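Local coordinates for siderophore-interacting protein (Aeromonas hydrophila, PDB 6K2L) that binds flavin-adenine dinucleotide and probably reduces the iron of ferric siderophores so that the metal can be released, at residues S137-G143 / A162-L168. The protein carries 1 engineered substitution. Residues are numbered along the deposited sequence; the frame is centred on the assembly and turned at random.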
ATOM      1  N   SER A 137       8.651   2.095  15.414  1.00 20.20           N
ATOM      2  CA  SER A 137       8.884   3.520  15.467  1.00 19.63           C
ATOM      3  C   SER A 137      10.187   3.919  14.791  1.00 23.21           C
ATOM      4  O   SER A 137      10.282   5.036  14.271  1.00 24.24           O
ATOM      5  CB  SER A 137       8.865   3.998  16.923  1.00 23.03           C
ATOM      6  OG  SER A 137      10.162   3.999  17.469  1.00 31.81           O
ATOM      7  N   HIS A 138      11.171   3.026  14.750  1.00 20.23           N
ATOM      8  CA  HIS A 138      12.440   3.270  14.087  1.00 17.15           C
ATOM      9  C   HIS A 138      12.628   2.269  12.950  1.00 19.56           C
ATOM     10  O   HIS A 138      12.257   1.098  13.071  1.00 19.61           O
ATOM     11  CB  HIS A 138      13.567   3.185  15.099  1.00 20.25           C
ATOM     12  CG  HIS A 138      13.573   4.333  16.061  1.00 26.00           C
ATOM     13  ND1 HIS A 138      12.788   4.355  17.197  1.00 20.63           N
ATOM     14  CD2 HIS A 138      14.258   5.502  16.051  1.00 23.20           C
ATOM     15  CE1 HIS A 138      12.973   5.497  17.832  1.00 21.51           C
ATOM     16  NE2 HIS A 138      13.869   6.206  17.166  1.00 25.88           N
ATOM     17  N   TYR A 139      13.181   2.742  11.835  1.00 18.53           N
ATOM     18  CA  TYR A 139      13.384   1.929  10.636  1.00 18.29           C
ATOM     19  C   TYR A 139      14.804   2.120  10.110  1.00 16.74           C
ATOM     20  O   TYR A 139      15.238   3.250   9.860  1.00 12.83           O
ATOM     21  CB  TYR A 139      12.388   2.301   9.545  1.00 13.15           C
ATOM     22  CG  TYR A 139      10.978   1.896   9.826  1.00 19.23           C
ATOM     23  CD1 TYR A 139      10.566   0.580   9.661  1.00 20.13           C
ATOM     24  CD2 TYR A 139      10.042   2.844  10.236  1.00 24.57           C
ATOM     25  CE1 TYR A 139       9.265   0.212   9.913  1.00 27.49           C
ATOM     26  CE2 TYR A 139       8.727   2.500  10.509  1.00 23.74           C
ATOM     27  CZ  TYR A 139       8.334   1.184  10.343  1.00 31.22           C
ATOM     28  OH  TYR A 139       7.012   0.842  10.586  1.00 24.89           O
ATOM     29  N   TYR A 140      15.518   1.024   9.914  1.00 16.37           N
ATOM     30  CA  TYR A 140      16.901   1.082   9.449  1.00 18.62           C
ATOM     31  C   TYR A 140      17.036   0.145   8.266  1.00 18.60           C
ATOM     32  O   TYR A 140      16.976  -1.078   8.441  1.00 16.22           O
ATOM     33  CB  TYR A 140      17.876   0.684  10.553  1.00 18.56           C
ATOM     34  CG  TYR A 140      17.700   1.484  11.806  1.00 16.88           C
ATOM     35  CD1 TYR A 140      18.204   2.776  11.908  1.00 20.01           C
ATOM     36  CD2 TYR A 140      17.001   0.960  12.882  1.00 19.47           C
ATOM     37  CE1 TYR A 140      18.038   3.518  13.075  1.00 22.43           C
ATOM     38  CE2 TYR A 140      16.828   1.679  14.029  1.00 23.95           C
ATOM     39  CZ  TYR A 140      17.333   2.955  14.127  1.00 23.33           C
ATOM     40  OH  TYR A 140      17.124   3.626  15.300  1.00 23.14           O
ATOM     41  N   MET A 141      17.277   0.711   7.080  1.00 16.24           N
ATOM     42  CA  MET A 141      17.088  -0.006   5.834  1.00 12.26           C
ATOM     43  C   MET A 141      18.330   0.208   4.969  1.00 12.17           C
ATOM     44  O   MET A 141      18.822   1.332   4.862  1.00 11.86           O
ATOM     45  CB  MET A 141      15.824   0.521   5.155  1.00 12.83           C
ATOM     46  CG  MET A 141      14.495   0.197   5.921  1.00 12.54           C
ATOM     47  SD  MET A 141      13.097   0.543   4.847  1.00 11.92           S
ATOM     48  CE  MET A 141      11.861   1.252   5.999  1.00 37.56           C
ATOM     49  N   VAL A 142      18.845  -0.851   4.344  1.00  9.14           N
ATOM     50  CA  VAL A 142      19.964  -0.729   3.412  1.00 12.55           C
ATOM     51  C   VAL A 142      19.615  -1.525   2.164  1.00 13.32           C
ATOM     52  O   VAL A 142      18.947  -2.563   2.247  1.00 11.42           O
ATOM     53  CB  VAL A 142      21.308  -1.199   4.035  1.00 14.00           C
ATOM     54  CG1 VAL A 142      22.400  -1.243   3.008  1.00 16.03           C
ATOM     55  CG2 VAL A 142      21.750  -0.289   5.203  1.00 18.10           C
ATOM     56  N   GLY A 143      20.021  -1.016   1.000  1.00 13.26           N
ATOM     57  CA  GLY A 143      19.867  -1.797  -0.215  1.00 16.47           C
ATOM     58  C   GLY A 143      20.587  -1.167  -1.391  1.00 15.82           C
ATOM     59  O   GLY A 143      21.287  -0.157  -1.261  1.00 13.42           O
ATOM     60  N   ALA A 162       7.305   8.200  11.646  1.00 15.52           N
ATOM     61  CA  ALA A 162       8.344   7.182  11.638  1.00 18.26           C
ATOM     62  C   ALA A 162       9.722   7.831  11.618  1.00 19.44           C
ATOM     63  O   ALA A 162       9.892   8.965  11.157  1.00 19.69           O
ATOM     64  CB  ALA A 162       8.191   6.263  10.438  1.00 15.06           C
ATOM     65  N   ARG A 163      10.705   7.115  12.156  1.00 13.71           N
ATOM     66  CA  ARG A 163      12.068   7.615  12.238  1.00 17.65           C
ATOM     67  C   ARG A 163      13.030   6.546  11.746  1.00 17.03           C
ATOM     68  O   ARG A 163      12.695   5.367  11.674  1.00 17.94           O
ATOM     69  CB  ARG A 163      12.431   8.015  13.662  1.00 17.09           C
ATOM     70  CG  ARG A 163      11.597   9.159  14.164  1.00 24.67           C
ATOM     71  CD  ARG A 163      12.297   9.894  15.276  1.00 25.04           C
ATOM     72  NE  ARG A 163      13.384  10.743  14.783  1.00 31.63           N
ATOM     73  CZ  ARG A 163      13.231  11.961  14.261  1.00 33.54           C
ATOM     74  NH1 ARG A 163      12.015  12.499  14.147  1.00 32.97           N
ATOM     75  NH2 ARG A 163      14.304  12.644  13.867  1.00 29.74           N
ATOM     76  N   GLY A 164      14.228   6.962  11.410  1.00 17.88           N
ATOM     77  CA  GLY A 164      15.259   5.998  11.127  1.00 15.56           C
ATOM     78  C   GLY A 164      16.258   6.520  10.124  1.00 16.91           C
ATOM     79  O   GLY A 164      16.422   7.722   9.932  1.00 11.68           O
ATOM     80  N   HIS A 165      16.941   5.582   9.477  1.00 17.37           N
ATOM     81  CA  HIS A 165      17.955   5.892   8.490  1.00 13.53           C
ATOM     82  C   HIS A 165      17.879   4.869   7.371  1.00 14.47           C
ATOM     83  O   HIS A 165      17.678   3.672   7.616  1.00 15.04           O
ATOM     84  CB  HIS A 165      19.361   5.879   9.097  1.00 16.17           C
ATOM     85  CG  HIS A 165      19.497   6.685  10.357  1.00 22.51           C
ATOM     86  ND1 HIS A 165      19.779   8.035  10.352  1.00 19.50           N
ATOM     87  CD2 HIS A 165      19.413   6.326  11.661  1.00 22.42           C
ATOM     88  CE1 HIS A 165      19.857   8.472  11.594  1.00 19.40           C
ATOM     89  NE2 HIS A 165      19.653   7.452  12.409  1.00 22.27           N
ATOM     90  N   ILE A 166      18.065   5.355   6.147  1.00 12.45           N
ATOM     91  CA  ILE A 166      18.130   4.547   4.945  1.00 13.48           C
ATOM     92  C   ILE A 166      19.414   4.908   4.204  1.00 12.62           C
ATOM     93  O   ILE A 166      19.721   6.094   4.024  1.00 17.32           O
ATOM     94  CB  ILE A 166      16.886   4.784   4.061  1.00 12.68           C
ATOM     95  CG1 ILE A 166      15.633   4.396   4.844  1.00 10.99           C
ATOM     96  CG2 ILE A 166      17.001   4.013   2.740  1.00 10.01           C
ATOM     97  CD1 ILE A 166      14.367   4.769   4.166  1.00 13.33           C
ATOM     98  N   ALA A 167      20.170   3.899   3.776  1.00 13.76           N
ATOM     99  CA  ALA A 167      21.338   4.114   2.923  1.00 12.88           C
ATOM    100  C   ALA A 167      21.207   3.253   1.671  1.00 14.31           C
ATOM    101  O   ALA A 167      20.912   2.061   1.771  1.00 15.89           O
ATOM    102  CB  ALA A 167      22.633   3.782   3.663  1.00 12.40           C
ATOM    103  N   LEU A 168      21.448   3.833   0.494  1.00 12.40           N
ATOM    104  CA  LEU A 168      21.393   3.064  -0.746  1.00 12.72           C
ATOM    105  C   LEU A 168      22.711   3.114  -1.516  1.00 19.27           C
ATOM    106  O   LEU A 168      23.299   4.182  -1.667  1.00 18.49           O
ATOM    107  CB  LEU A 168      20.278   3.573  -1.626  1.00 11.24           C
ATOM    108  CG  LEU A 168      18.872   3.499  -1.010  1.00 15.69           C
ATOM    109  CD1 LEU A 168      17.882   4.248  -1.874  1.00 13.96           C
ATOM    110  CD2 LEU A 168      18.433   2.058  -0.844  1.00 16.70           C
TER
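Tyr140 and His165 sit abreast in a parallel ladder that exemplifies the beta-alpha-beta crossover: strand 138-144 leads through helix 148-155 into strand 163-170, its neighbour in the five-stranded parallel sheet of the NAD-ferredoxin-like domain. The strands run only 5° from parallel. Six backbone hydrogen bonds join 137-143 to 162-168, from Arg163 N to Ser137 O at one end to Gly143 N on Ala167 O at the other, and the odd-numbered residues of 137-143 supply every partner on the first segment.

Tyr140 can be followed outward. Its CB lies 4.2 Å from His165 O. With CG anti to the carbonyl carbon (chi1 -54°), the ring runs beside the histidine: CD1 comes within 3.8 Å of His165 CD2, and CE1 closes to 3.4 Å on the same atom. The two rings therefore meet rim to rim, planes 24° apart, neither lying over the other. At the tip, OH accepts a hydrogen bond from Glu210 N, while Phe204 of helix 198-205 also packs on this side chain.

The other face carries Tyr139, Met141 and Ile166, with Met141 CB 3.9 Å from Ile166 CG1. Tyr139 lies opposite Gly164, whose backbone angles call for glycine; with no side chain in the way, its CA approaches Tyr139 O to 3.0 Å in a CA-H...O contact, next to the hydrogen bond that the same oxygen accepts from His165 N.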